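Oligopeptide-binding protein AppA (Bacillus subtilis, PDB 1XOC) binds oligopeptides for an ABC-type permease serving sporulation and genetic competence, and can transport tetra- and pentapeptides but not tripeptides. Local coordinates at residues L262-V267 against L421-D426; V267-N272 against P482-Y487; P326-N331 against I477-P482; D451-D456 against Y470-Q475. All coordinates share one frame; numbering follows the deposited sequence.

Contact 1. Residues L262-V267 against L421-D426; sequences LALSYV and LSTFPD
Leu264 and Leu421 form a buried contact of one backbone bond and a patch of apolar carbons, where strand 265-271 begins and the chain leaves its antiparallel neighbour, strand 414-420. The Leu421 N-H reaches Leu264 O at 2.9 Å, with an N-H...O angle of 166°. Around this bond the side chains do the packing. Leu264 CG, anti to its backbone N (chi1 -169°), stands 4.2 Å from Leu421 CB. Farther out, Leu264 CD2 lies 3.9 Å from Thr423 CG2. The side chains of Leu421 and Tyr266 cross at about a right angle, Leu421 CD2 lying 3.6 Å from Tyr266 CE2. An inverse gamma turn centred on Leu264, with a weak bond from Ser265 N back to Ala263 O, leads into the strand. The loop past Leu421 belongs to the binding site of this solute-binding protein: Thr423 bonds to the backbone of the bound peptide through OG1 and its own backbone, as does Ser422 OG in one of its conformers, and Ala263 touches an aromatic side chain of the peptide.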
loop_
_atom_site.group_PDB
_atom_site.type_symbol
_atom_site.label_atom_id
_atom_site.label_comp_id
_atom_site.label_asym_id
_atom_site.label_seq_id
_atom_site.Cartn_x
_atom_site.Cartn_y
_atom_site.Cartn_z
ATOM N N LEU A 262 -4.481 -2.981 15.092
ATOM C CA LEU A 262 -3.255 -2.710 14.352
ATOM C C LEU A 262 -3.484 -2.819 12.850
ATOM O O LEU A 262 -4.177 -3.711 12.398
ATOM C CB LEU A 262 -2.149 -3.673 14.781
ATOM C CG LEU A 262 -0.713 -3.376 14.310
ATOM C CD1 LEU A 262 -0.147 -2.032 14.748
ATOM C CD2 LEU A 262 0.129 -4.527 14.832
ATOM N N ALA A 263 -2.967 -1.833 12.103
ATOM C CA ALA A 263 -2.952 -1.868 10.622
ATOM C C ALA A 263 -1.776 -2.668 10.072
ATOM O O ALA A 263 -0.721 -2.756 10.718
ATOM C CB ALA A 263 -2.888 -0.464 10.064
ATOM N N LEU A 264 -1.950 -3.285 8.897
ATOM C CA LEU A 264 -0.839 -4.001 8.242
ATOM C C LEU A 264 0.009 -2.991 7.451
ATOM O O LEU A 264 -0.065 -2.909 6.235
ATOM C CB LEU A 264 -1.364 -5.137 7.341
ATOM C CG LEU A 264 -0.325 -6.116 6.818
ATOM C CD1 LEU A 264 0.083 -7.080 7.907
ATOM C CD2 LEU A 264 -0.883 -6.908 5.663
ATOM N N SER A 265 0.807 -2.222 8.170
ATOM C CA SER A 265 1.382 -1.001 7.615
ATOM C C SER A 265 2.540 -0.558 8.484
ATOM O O SER A 265 2.654 -0.951 9.662
ATOM C CB SER A 265 0.325 0.084 7.600
ATOM O OG SER A 265 0.885 1.331 7.251
ATOM N N TYR A 266 3.401 0.282 7.900
ATOM C CA TYR A 266 4.272 1.134 8.713
ATOM C C TYR A 266 4.416 2.473 7.994
ATOM O O TYR A 266 4.232 2.552 6.774
ATOM C CB TYR A 266 5.636 0.493 9.061
ATOM C CG TYR A 266 6.520 0.167 7.873
ATOM C CD1 TYR A 266 7.271 1.158 7.219
ATOM C CD2 TYR A 266 6.614 -1.126 7.400
ATOM C CE1 TYR A 266 8.072 0.841 6.136
ATOM C CE2 TYR A 266 7.414 -1.454 6.316
ATOM C CZ TYR A 266 8.145 -0.445 5.686
ATOM O OH TYR A 266 8.938 -0.769 4.605
ATOM N N VAL A 267 4.773 3.477 8.781
ATOM C CA VAL A 267 5.027 4.839 8.289
ATOM C C VAL A 267 6.525 5.061 8.463
ATOM O O VAL A 267 7.129 4.562 9.422
ATOM C CB VAL A 267 4.156 5.857 9.054
ATOM C CG1 VAL A 267 4.509 7.287 8.695
ATOM C CG2 VAL A 267 2.670 5.574 8.763
ATOM N N LEU A 421 1.222 -3.050 3.619
ATOM C CA LEU A 421 2.136 -4.110 3.284
ATOM C C LEU A 421 1.482 -5.264 2.587
ATOM O O LEU A 421 0.296 -5.493 2.700
ATOM C CB LEU A 421 2.846 -4.590 4.552
ATOM C CG LEU A 421 3.761 -3.517 5.150
ATOM C CD1 LEU A 421 4.119 -3.824 6.589
ATOM C CD2 LEU A 421 5.023 -3.313 4.321
ATOM N N SER A 422 2.276 -6.004 1.833
ATOM C CA SER A 422 1.783 -7.250 1.282
ATOM C C SER A 422 1.446 -8.221 2.409
ATOM O O SER A 422 2.140 -8.264 3.443
ATOM C CB SER A 422 2.841 -7.888 0.393
ATOM O OG SER A 422 2.287 -9.027 -0.229
ATOM N N THR A 423 0.422 -9.043 2.195
ATOM C CA THR A 423 0.045 -10.070 3.171
ATOM C C THR A 423 0.986 -11.265 3.136
ATOM O O THR A 423 0.984 -12.094 4.051
ATOM C CB THR A 423 -1.425 -10.570 2.978
ATOM O OG1 THR A 423 -1.593 -11.075 1.664
ATOM C CG2 THR A 423 -2.415 -9.451 3.173
ATOM N N PHE A 424 1.750 -11.384 2.053
ATOM C CA PHE A 424 2.822 -12.363 1.951
ATOM C C PHE A 424 4.122 -11.619 2.114
ATOM O O PHE A 424 4.464 -10.751 1.320
ATOM C CB PHE A 424 2.795 -13.087 0.614
ATOM C CG PHE A 424 3.835 -14.142 0.485
ATOM C CD1 PHE A 424 3.712 -15.312 1.197
ATOM C CD2 PHE A 424 4.949 -13.955 -0.323
ATOM C CE1 PHE A 424 4.675 -16.325 1.101
ATOM C CE2 PHE A 424 5.923 -14.960 -0.411
ATOM C CZ PHE A 424 5.775 -16.130 0.297
ATOM N N PRO A 425 4.862 -11.932 3.176
ATOM C CA PRO A 425 6.009 -11.113 3.553
ATOM C C PRO A 425 7.212 -11.364 2.645
ATOM O O PRO A 425 7.809 -12.432 2.699
ATOM C CB PRO A 425 6.275 -11.563 4.993
ATOM C CG PRO A 425 5.878 -12.985 4.994
ATOM C CD PRO A 425 4.664 -13.057 4.106
ATOM N N ASP A 426 7.539 -10.387 1.798
ATOM C CA ASP A 426 8.715 -10.467 0.907
ATOM C C ASP A 426 9.114 -9.011 0.550
ATOM O O ASP A 426 8.340 -8.257 -0.104
ATOM C CB ASP A 426 8.442 -11.344 -0.349
ATOM C CG ASP A 426 9.677 -11.472 -1.295
ATOM O OD1 ASP A 426 9.658 -12.288 -2.281
ATOM O OD2 ASP A 426 10.691 -10.784 -1.040
#

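Contact 2. Residues V267-N272 against P482-Y487; sequences VYIGWN and PYTFLY
Tyr268 and Tyr483 stack face to face on the antiparallel neighbours 265-271 and 483-496 of the large mixed sheet, a pairing that carries a classic beta bulge. This is the tight part. The ring centroids are 3.9 Å apart with planes 15° from parallel, and CD2 of Tyr268 sits over the centre of the Tyr483 ring. Next along the strands, the Ile269 and Thr484 backbones form a hydrogen-bonded pair, Ile269 N to Thr484 O at 2.8 Å and Thr484 N to Ile269 O at 3.0 Å, with side chains on the opposite face. The Tyr483 hydroxyl is bonded to Trp419 NE1, so an alanine in place of Tyr483 would probably leave one face of Tyr268 without its partner and the indole N-H without its mate. At the bulge, also buried, Leu486 and Tyr487 stand against the single Val267. Val267 N bonds Tyr487 O soundly at 3.0 Å, but Val267 O is shared by two N-H groups, and only that of Tyr487, at 3.3 Å, is looser. Val267 CB lies over the face of the Tyr487 ring, 3.9 Å from its centroid, in a CH-pi contact; the valine also packs on an aromatic side chain of the bound peptide. At the far end the Trp271 indole turns its edge to Thr484, whose hydroxyl also bonds Thr288: NE1 of Trp271 meets OG1 of Thr484 at 2.9 Å, the oxygen almost in the ring plane.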
loop_
_atom_site.group_PDB
_atom_site.type_symbol
_atom_site.label_atom_id
_atom_site.label_comp_id
_atom_site.label_asym_id
_atom_site.label_seq_id
_atom_site.Cartn_x
_atom_site.Cartn_y
_atom_site.Cartn_z
ATOM N N VAL A 267 4.773 3.477 8.781
ATOM C CA VAL A 267 5.027 4.839 8.289
ATOM C C VAL A 267 6.525 5.061 8.463
ATOM O O VAL A 267 7.129 4.562 9.422
ATOM C CB VAL A 267 4.156 5.857 9.054
ATOM C CG1 VAL A 267 4.509 7.287 8.695
ATOM C CG2 VAL A 267 2.670 5.574 8.763
ATOM N N TYR A 268 7.114 5.810 7.539
ATOM C CA TYR A 268 8.555 5.922 7.427
ATOM C C TYR A 268 8.926 7.248 6.785
ATOM O O TYR A 268 8.101 7.922 6.231
ATOM C CB TYR A 268 9.109 4.765 6.594
ATOM C CG TYR A 268 8.689 4.776 5.147
ATOM C CD1 TYR A 268 7.505 4.213 4.745
ATOM C CD2 TYR A 268 9.477 5.366 4.183
ATOM C CE1 TYR A 268 7.133 4.228 3.432
ATOM C CE2 TYR A 268 9.106 5.397 2.880
ATOM C CZ TYR A 268 7.935 4.829 2.498
ATOM O OH TYR A 268 7.556 4.848 1.192
ATOM N N ILE A 269 10.198 7.600 6.886
ATOM C CA ILE A 269 10.780 8.613 6.033
ATOM C C ILE A 269 11.640 7.956 4.987
ATOM O O ILE A 269 12.561 7.236 5.311
ATOM C CB ILE A 269 11.641 9.599 6.837
ATOM C CG1 ILE A 269 10.859 10.168 8.010
ATOM C CG2 ILE A 269 12.185 10.695 5.925
ATOM C CD1 ILE A 269 11.695 10.993 8.951
ATOM N N GLY A 270 11.316 8.220 3.735
ATOM C CA GLY A 270 12.116 7.749 2.632
ATOM C C GLY A 270 13.172 8.753 2.229
ATOM O O GLY A 270 12.848 9.854 1.851
ATOM N N TRP A 271 14.431 8.338 2.302
ATOM C CA TRP A 271 15.557 9.190 1.945
ATOM C C TRP A 271 16.024 8.866 0.522
ATOM O O TRP A 271 16.563 7.811 0.283
ATOM C CB TRP A 271 16.717 8.959 2.916
ATOM C CG TRP A 271 16.396 9.087 4.376
ATOM C CD1 TRP A 271 16.407 8.099 5.297
ATOM C CD2 TRP A 271 16.082 10.282 5.079
ATOM N NE1 TRP A 271 16.079 8.594 6.531
ATOM C CE2 TRP A 271 15.880 9.939 6.420
ATOM C CE3 TRP A 271 15.942 11.615 4.708
ATOM C CZ2 TRP A 271 15.559 10.873 7.389
ATOM C CZ3 TRP A 271 15.616 12.539 5.671
ATOM C CH2 TRP A 271 15.431 12.167 6.992
ATOM N N ASN A 272 15.786 9.775 -0.416
ATOM C CA ASN A 272 16.074 9.492 -1.822
ATOM C C ASN A 272 17.571 9.513 -2.086
ATOM O O ASN A 272 18.189 10.561 -2.022
ATOM C CB ASN A 272 15.377 10.502 -2.729
ATOM C CG ASN A 272 15.393 10.095 -4.184
ATOM O OD1 ASN A 272 14.684 10.666 -5.007
ATOM N ND2 ASN A 272 16.176 9.093 -4.504
ATOM N N PRO A 482 17.729 2.599 4.750
ATOM C CA PRO A 482 17.258 3.240 3.527
ATOM C C PRO A 482 16.058 4.153 3.831
ATOM O O PRO A 482 15.811 5.140 3.117
ATOM C CB PRO A 482 16.857 2.062 2.657
ATOM C CG PRO A 482 16.540 0.947 3.636
ATOM C CD PRO A 482 17.514 1.137 4.737
ATOM N N TYR A 483 15.331 3.795 4.888
ATOM C CA TYR A 483 14.299 4.617 5.490
ATOM C C TYR A 483 14.665 4.856 6.954
ATOM O O TYR A 483 15.393 4.057 7.550
ATOM C CB TYR A 483 12.947 3.889 5.556
ATOM C CG TYR A 483 12.288 3.380 4.285
ATOM C CD1 TYR A 483 12.615 3.841 3.024
ATOM C CD2 TYR A 483 11.283 2.413 4.370
ATOM C CE1 TYR A 483 11.947 3.381 1.889
ATOM C CE2 TYR A 483 10.608 1.943 3.232
ATOM C CZ TYR A 483 10.930 2.424 2.011
ATOM O OH TYR A 483 10.256 1.930 0.912
ATOM N N THR A 484 14.114 5.933 7.520
ATOM C CA THR A 484 13.895 6.032 8.947
ATOM C C THR A 484 12.513 5.457 9.213
ATOM O O THR A 484 11.494 6.010 8.791
ATOM C CB THR A 484 14.012 7.489 9.469
ATOM O OG1 THR A 484 15.349 7.923 9.274
ATOM C CG2 THR A 484 13.698 7.584 10.885
ATOM N N PHE A 485 12.468 4.339 9.911
ATOM C CA PHE A 485 11.207 3.723 10.226
ATOM C C PHE A 485 10.594 4.512 11.365
ATOM O O PHE A 485 11.278 4.815 12.333
ATOM C CB PHE A 485 11.424 2.240 10.578
ATOM C CG PHE A 485 11.956 1.445 9.426
ATOM C CD1 PHE A 485 13.331 1.228 9.292
ATOM C CD2 PHE A 485 11.109 0.974 8.443
ATOM C CE1 PHE A 485 13.840 0.538 8.192
ATOM C CE2 PHE A 485 11.605 0.289 7.357
ATOM C CZ PHE A 485 12.971 0.062 7.232
ATOM N N LEU A 486 9.312 4.879 11.259
ATOM C CA LEU A 486 8.689 5.745 12.257
ATOM C C LEU A 486 7.780 4.983 13.217
ATOM O O LEU A 486 8.065 4.932 14.403
ATOM C CB LEU A 486 7.973 6.943 11.594
ATOM C CG LEU A 486 8.841 8.013 10.882
ATOM C CD1 LEU A 486 7.911 9.006 10.196
ATOM C CD2 LEU A 486 9.833 8.698 11.808
ATOM N N TYR A 487 6.687 4.405 12.732
ATOM C CA TYR A 487 5.782 3.675 13.607
ATOM C C TYR A 487 4.882 2.677 12.885
ATOM O O TYR A 487 4.712 2.735 11.683
ATOM C CB TYR A 487 4.926 4.617 14.447
ATOM C CG TYR A 487 4.159 5.615 13.631
ATOM C CD1 TYR A 487 4.754 6.782 13.232
ATOM C CD2 TYR A 487 2.845 5.393 13.261
ATOM C CE1 TYR A 487 4.094 7.690 12.486
ATOM C CE2 TYR A 487 2.162 6.325 12.502
ATOM C CZ TYR A 487 2.806 7.472 12.122
ATOM O OH TYR A 487 2.181 8.435 11.370
#

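Contact 3. Residues P326-N331 against I477-P482; sequences PKFEYN and IAEDQP
Phe328 and Pro326, in the loop before helix 332-341, pack against the C-terminal end of helix 463-480, where Gln481 leaves the helix with positive phi. Phe328 directs an edge at the helix end: its CE1 lies 3.4 Å from Ala478 O, close to the ring plane. The ring and the glutamine chain lie alongside each other but run in opposite senses, with ring and amide planes 43° apart. In Gln481 a chi2 of -70° folds the chain back about CB-CG and brings CD to 3.6 Å from Phe328 CD1. The amide is held at both ends, OE1 by Thr288 OG1 and NE2 by the helix itself, which fixes its rotation. An alanine at Gln481 would probably leave Ala478 O without its side-chain donor, Thr288 without its amide partner and a gap beside the phenyl ring. Pro326 lies over the last turn of the helix, its CD 4.0 Å from Ala478 CB and its CG 3.8 Å from Glu479 N. Glu479 bends its carboxylate toward the loop and crosses Phe328 at about a right angle, while its OE2 pairs with Lys281. A water accepts a weak bond from Gln481 NE2 and donates to Pro326 O. The stronger bond runs from Gln481 NE2 to Ala478 O, 2.8 Å away and on a lone pair in the carbonyl plane.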
loop_
_atom_site.group_PDB
_atom_site.type_symbol
_atom_site.label_atom_id
_atom_site.label_comp_id
_atom_site.label_asym_id
_atom_site.label_seq_id
_atom_site.Cartn_x
_atom_site.Cartn_y
_atom_site.Cartn_z
ATOM N N PRO A 326 19.973 -3.199 14.820
ATOM C CA PRO A 326 20.365 -1.865 15.274
ATOM C C PRO A 326 19.167 -0.923 15.255
ATOM O O PRO A 326 18.451 -0.858 14.265
ATOM C CB PRO A 326 21.410 -1.408 14.245
ATOM C CG PRO A 326 21.235 -2.248 13.097
ATOM C CD PRO A 326 20.670 -3.572 13.579
ATOM N N LYS A 327 18.976 -0.197 16.348
ATOM C CA LYS A 327 17.808 0.661 16.514
ATOM C C LYS A 327 18.061 2.137 16.254
ATOM O O LYS A 327 17.109 2.847 15.942
ATOM C CB LYS A 327 17.254 0.496 17.918
ATOM C CG LYS A 327 16.622 -0.853 18.145
ATOM C CD LYS A 327 16.111 -0.919 19.551
ATOM C CE LYS A 327 15.191 -2.087 19.761
ATOM N NZ LYS A 327 14.420 -1.847 21.017
ATOM N N PHE A 328 19.315 2.593 16.390
ATOM C CA PHE A 328 19.655 4.016 16.215
ATOM C C PHE A 328 18.762 4.902 17.094
ATOM O O PHE A 328 18.166 5.885 16.637
ATOM C CB PHE A 328 19.587 4.421 14.742
ATOM C CG PHE A 328 20.473 3.587 13.859
ATOM C CD1 PHE A 328 19.949 2.534 13.121
ATOM C CD2 PHE A 328 21.846 3.798 13.837
ATOM C CE1 PHE A 328 20.773 1.754 12.332
ATOM C CE2 PHE A 328 22.666 3.016 13.054
ATOM C CZ PHE A 328 22.124 1.998 12.307
ATOM N N GLU A 329 18.671 4.512 18.361
ATOM C CA GLU A 329 17.916 5.247 19.365
ATOM C C GLU A 329 18.395 6.700 19.471
ATOM O O GLU A 329 19.571 7.014 19.276
ATOM C CB GLU A 329 18.013 4.536 20.721
ATOM C CG GLU A 329 17.289 3.180 20.759
ATOM C CD GLU A 329 17.044 2.662 22.177
ATOM O OE1 GLU A 329 15.875 2.314 22.493
ATOM O OE2 GLU A 329 18.006 2.612 22.976
ATOM N N TYR A 330 17.452 7.580 19.783
ATOM C CA TYR A 330 17.680 9.016 19.770
ATOM C C TYR A 330 18.851 9.402 20.645
ATOM O O TYR A 330 18.928 9.029 21.817
ATOM C CB TYR A 330 16.408 9.740 20.229
ATOM C CG TYR A 330 16.557 11.223 20.465
ATOM C CD1 TYR A 330 16.903 12.086 19.428
ATOM C CD2 TYR A 330 16.321 11.766 21.716
ATOM C CE1 TYR A 330 17.049 13.456 19.659
ATOM C CE2 TYR A 330 16.447 13.120 21.946
ATOM C CZ TYR A 330 16.799 13.957 20.906
ATOM O OH TYR A 330 16.938 15.304 21.166
ATOM N N ASN A 331 19.766 10.160 20.060
ATOM C CA ASN A 331 20.936 10.663 20.785
ATOM C C ASN A 331 21.485 11.829 19.986
ATOM O O ASN A 331 22.200 11.621 19.010
ATOM C CB ASN A 331 21.971 9.534 20.900
ATOM C CG ASN A 331 23.184 9.899 21.720
ATOM O OD1 ASN A 331 23.854 9.011 22.219
ATOM N ND2 ASN A 331 23.487 11.178 21.854
ATOM N N ILE A 477 18.846 -4.388 6.127
ATOM C CA ILE A 477 17.996 -3.213 5.898
ATOM C C ILE A 477 18.060 -2.264 7.095
ATOM O O ILE A 477 18.206 -1.049 6.941
ATOM C CB ILE A 477 16.545 -3.628 5.567
ATOM C CG1 ILE A 477 16.543 -4.376 4.240
ATOM C CG2 ILE A 477 15.611 -2.400 5.488
ATOM C CD1 ILE A 477 15.299 -5.138 3.940
ATOM N N ALA A 478 17.957 -2.815 8.296
ATOM C CA ALA A 478 18.090 -2.002 9.508
ATOM C C ALA A 478 19.436 -1.279 9.571
ATOM O O ALA A 478 19.486 -0.079 9.799
ATOM C CB ALA A 478 17.878 -2.849 10.743
ATOM N N GLU A 479 20.528 -1.993 9.344
ATOM C CA GLU A 479 21.851 -1.362 9.361
ATOM C C GLU A 479 21.944 -0.223 8.338
ATOM O O GLU A 479 22.508 0.830 8.619
ATOM C CB GLU A 479 22.954 -2.402 9.110
ATOM C CG GLU A 479 24.354 -1.815 8.803
ATOM C CD GLU A 479 25.018 -1.089 9.986
ATOM O OE1 GLU A 479 24.467 -1.126 11.111
ATOM O OE2 GLU A 479 26.112 -0.493 9.788
ATOM N N ASP A 480 21.399 -0.441 7.146
ATOM C CA ASP A 480 21.552 0.515 6.047
ATOM C C ASP A 480 20.630 1.736 6.125
ATOM O O ASP A 480 20.917 2.767 5.523
ATOM C CB ASP A 480 21.362 -0.211 4.702
ATOM C CG ASP A 480 22.468 -1.217 4.421
ATOM O OD1 ASP A 480 23.526 -1.172 5.097
ATOM O OD2 ASP A 480 22.292 -2.050 3.505
ATOM N N GLN A 481 19.541 1.639 6.883
ATOM C CA GLN A 481 18.609 2.740 7.054
ATOM C C GLN A 481 18.239 3.393 5.714
ATOM O O GLN A 481 18.358 4.611 5.567
ATOM C CB GLN A 481 19.161 3.794 8.016
ATOM C CG GLN A 481 19.299 3.306 9.461
ATOM C CD GLN A 481 17.959 3.106 10.143
ATOM O OE1 GLN A 481 17.285 4.087 10.481
ATOM N NE2 GLN A 481 17.582 1.847 10.384
ATOM N N PRO A 482 17.729 2.599 4.750
ATOM C CA PRO A 482 17.258 3.240 3.527
ATOM C C PRO A 482 16.058 4.153 3.831
ATOM O O PRO A 482 15.811 5.140 3.117
ATOM C CB PRO A 482 16.857 2.062 2.657
ATOM C CG PRO A 482 16.540 0.947 3.636
ATOM C CD PRO A 482 17.514 1.137 4.737
HETATM O O HOH W 1 16.175 -0.108 12.643
#

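Contact 4. Residues D451-D456 against Y470-Q475; sequences DKLMKD and YEQIYQ
Tyr470 OH is gripped by several groups: a water at 2.7 Å, the backbone N of Gln427 and, more weakly, Asp426 OD2. The same water donates to Met454 O at 2.6 Å, which links the two helices through one solvent molecule. The remaining contact is apolar. Ile473 points at the opposite helix and places its CG1 3.6 Å from Leu453 CB, and its CD1 3.9 Å from Met454 CG. That same CD1 lies 3.4 Å above the plane of the Tyr470 ring, over its centre, so Ile473 CD1 touches both the Tyr470 ring and Met454. Toward the solvent, Gln472 crosses Leu453 at about a right angle, with OE1 3.9 Å from Leu453 CD2. On the exposed side of helix 451-456, Lys452 and Asp456 pair one turn apart in a salt bridge. The segments run at 148° to each other, their axes 9.6 Å apart, as the near-antiparallel arms of a helical hairpin; Tyr470 joins it to the turn before helix 428-431, and helix 463-480 leads on into strand 483-496.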
loop_
_atom_site.group_PDB
_atom_site.type_symbol
_atom_site.label_atom_id
_atom_site.label_comp_id
_atom_site.label_asym_id
_atom_site.label_seq_id
_atom_site.Cartn_x
_atom_site.Cartn_y
_atom_site.Cartn_z
ATOM N N ASP A 451 20.506 -7.885 -1.844
ATOM C CA ASP A 451 19.890 -8.308 -3.114
ATOM C C ASP A 451 19.927 -9.827 -3.233
ATOM O O ASP A 451 18.921 -10.472 -3.497
ATOM C CB ASP A 451 20.651 -7.735 -4.315
ATOM C CG ASP A 451 20.275 -6.298 -4.649
ATOM O OD1 ASP A 451 19.297 -5.771 -4.077
ATOM O OD2 ASP A 451 20.966 -5.721 -5.527
ATOM N N LYS A 452 21.115 -10.384 -3.038
ATOM C CA LYS A 452 21.309 -11.815 -3.125
ATOM C C LYS A 452 20.444 -12.596 -2.132
ATOM O O LYS A 452 19.868 -13.617 -2.473
ATOM C CB LYS A 452 22.783 -12.151 -2.897
ATOM C CG LYS A 452 23.064 -13.641 -3.046
ATOM C CD LYS A 452 24.534 -13.983 -3.260
ATOM C CE LYS A 452 24.701 -15.283 -4.065
ATOM N NZ LYS A 452 23.719 -16.350 -3.714
ATOM N N LEU A 453 20.404 -12.144 -0.889
ATOM C CA LEU A 453 19.599 -12.804 0.139
ATOM C C LEU A 453 18.102 -12.823 -0.197
ATOM O O LEU A 453 17.438 -13.846 -0.040
ATOM C CB LEU A 453 19.810 -12.130 1.498
ATOM C CG LEU A 453 21.177 -12.305 2.157
ATOM C CD1 LEU A 453 21.354 -11.330 3.295
ATOM C CD2 LEU A 453 21.358 -13.728 2.650
ATOM N N MET A 454 17.586 -11.681 -0.641
ATOM C CA MET A 454 16.183 -11.545 -1.055
ATOM C C MET A 454 15.824 -12.414 -2.256
ATOM O O MET A 454 14.767 -13.044 -2.283
ATOM C CB MET A 454 15.875 -10.072 -1.352
ATOM C CG MET A 454 15.803 -9.212 -0.091
ATOM S SD MET A 454 15.289 -7.491 -0.347
ATOM C CE MET A 454 16.806 -6.731 -0.908
ATOM N N LYS A 455 16.704 -12.439 -3.250
ATOM C CA LYS A 455 16.538 -13.295 -4.413
ATOM C C LYS A 455 16.555 -14.779 -4.015
ATOM O O LYS A 455 15.665 -15.545 -4.403
ATOM C CB LYS A 455 17.649 -13.001 -5.424
ATOM C CG LYS A 455 17.535 -13.720 -6.767
ATOM C CD LYS A 455 18.901 -13.746 -7.467
ATOM C CE LYS A 455 18.895 -14.561 -8.747
ATOM N NZ LYS A 455 20.262 -14.660 -9.360
ATOM N N ASP A 456 17.566 -15.181 -3.240
ATOM C CA ASP A 456 17.710 -16.586 -2.830
ATOM C C ASP A 456 16.576 -17.023 -1.901
ATOM O O ASP A 456 16.165 -18.179 -1.924
ATOM C CB ASP A 456 19.075 -16.845 -2.162
ATOM C CG ASP A 456 20.268 -16.709 -3.135
ATOM O OD1 ASP A 456 20.097 -16.636 -4.381
ATOM O OD2 ASP A 456 21.407 -16.672 -2.631
ATOM N N TYR A 470 15.363 -14.711 6.614
ATOM C CA TYR A 470 14.922 -13.316 6.620
ATOM C C TYR A 470 15.470 -12.507 7.786
ATOM O O TYR A 470 15.558 -11.293 7.687
ATOM C CB TYR A 470 13.388 -13.178 6.490
ATOM C CG TYR A 470 13.037 -12.562 5.159
ATOM C CD1 TYR A 470 12.778 -13.348 4.046
ATOM C CD2 TYR A 470 13.048 -11.187 4.997
ATOM C CE1 TYR A 470 12.512 -12.776 2.801
ATOM C CE2 TYR A 470 12.787 -10.611 3.767
ATOM C CZ TYR A 470 12.509 -11.402 2.665
ATOM O OH TYR A 470 12.242 -10.829 1.413
ATOM N N GLU A 471 15.874 -13.145 8.878
ATOM C CA GLU A 471 16.552 -12.396 9.949
ATOM C C GLU A 471 17.773 -11.614 9.411
ATOM O O GLU A 471 18.005 -10.465 9.784
ATOM C CB GLU A 471 16.994 -13.333 11.074
ATOM C CG GLU A 471 15.849 -13.916 11.888
ATOM C CD GLU A 471 16.296 -14.992 12.888
ATOM O OE1 GLU A 471 17.521 -15.274 13.010
ATOM O OE2 GLU A 471 15.408 -15.575 13.558
ATOM N N GLN A 472 18.542 -12.243 8.526
ATOM C CA GLN A 472 19.692 -11.592 7.912
ATOM C C GLN A 472 19.305 -10.415 7.035
ATOM O O GLN A 472 20.022 -9.435 6.976
ATOM C CB GLN A 472 20.473 -12.576 7.050
ATOM C CG GLN A 472 21.082 -13.709 7.803
ATOM C CD GLN A 472 21.896 -14.598 6.894
ATOM O OE1 GLN A 472 22.824 -14.131 6.227
ATOM N NE2 GLN A 472 21.556 -15.886 6.854
ATOM N N ILE A 473 18.196 -10.532 6.318
ATOM C CA ILE A 473 17.734 -9.452 5.437
ATOM C C ILE A 473 17.311 -8.250 6.282
ATOM O O ILE A 473 17.699 -7.119 6.005
ATOM C CB ILE A 473 16.590 -9.930 4.524
ATOM C CG1 ILE A 473 17.120 -10.915 3.494
ATOM C CG2 ILE A 473 15.953 -8.755 3.791
ATOM C CD1 ILE A 473 16.041 -11.775 2.801
ATOM N N TYR A 474 16.525 -8.500 7.319
ATOM C CA TYR A 474 16.163 -7.453 8.269
ATOM C C TYR A 474 17.375 -6.755 8.878
ATOM O O TYR A 474 17.386 -5.535 8.993
ATOM C CB TYR A 474 15.309 -8.049 9.378
ATOM C CG TYR A 474 13.952 -8.520 8.932
ATOM C CD1 TYR A 474 13.388 -9.651 9.491
ATOM C CD2 TYR A 474 13.201 -7.808 7.990
ATOM C CE1 TYR A 474 12.144 -10.080 9.110
ATOM C CE2 TYR A 474 11.956 -8.236 7.602
ATOM C CZ TYR A 474 11.431 -9.354 8.182
ATOM O OH TYR A 474 10.210 -9.794 7.811
ATOM N N GLN A 475 18.393 -7.516 9.278
ATOM C CA GLN A 475 19.622 -6.912 9.783
ATOM C C GLN A 475 20.235 -5.938 8.792
ATOM O O GLN A 475 20.650 -4.856 9.171
ATOM C CB GLN A 475 20.669 -7.976 10.135
ATOM C CG GLN A 475 20.393 -8.710 11.425
ATOM C CD GLN A 475 20.584 -7.867 12.669
ATOM O OE1 GLN A 475 20.175 -8.273 13.755
ATOM N NE2 GLN A 475 21.208 -6.699 12.525
HETATM O O HOH W 2 12.770 -12.229 -0.777
#

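How the contacts relate
Contacts 1 and 2 are buried in the sheet and use the same strand 265-271, sharing Val267; Tyr266 of contact 1 also packs on Tyr483 and Phe485 of contact 2. Contact 2 is built on strand pairing and stacked rings, contact 1 on one backbone bond and leucine packing, and both reach the bound peptide. Contacts 3 and 4 lie farther from the centre of the chain, on successive stretches of helix 463-480, and touch where Pro326 packs on Gln475. Neither has a direct hydrogen bond across its segments; each combines side-chain packing with one bridging water. Contact 4 is buried, with exposed Gln472 at its border. Contact 3, only partly buried, meets contact 2 at Pro482, where that helix gives way to strand 483-496.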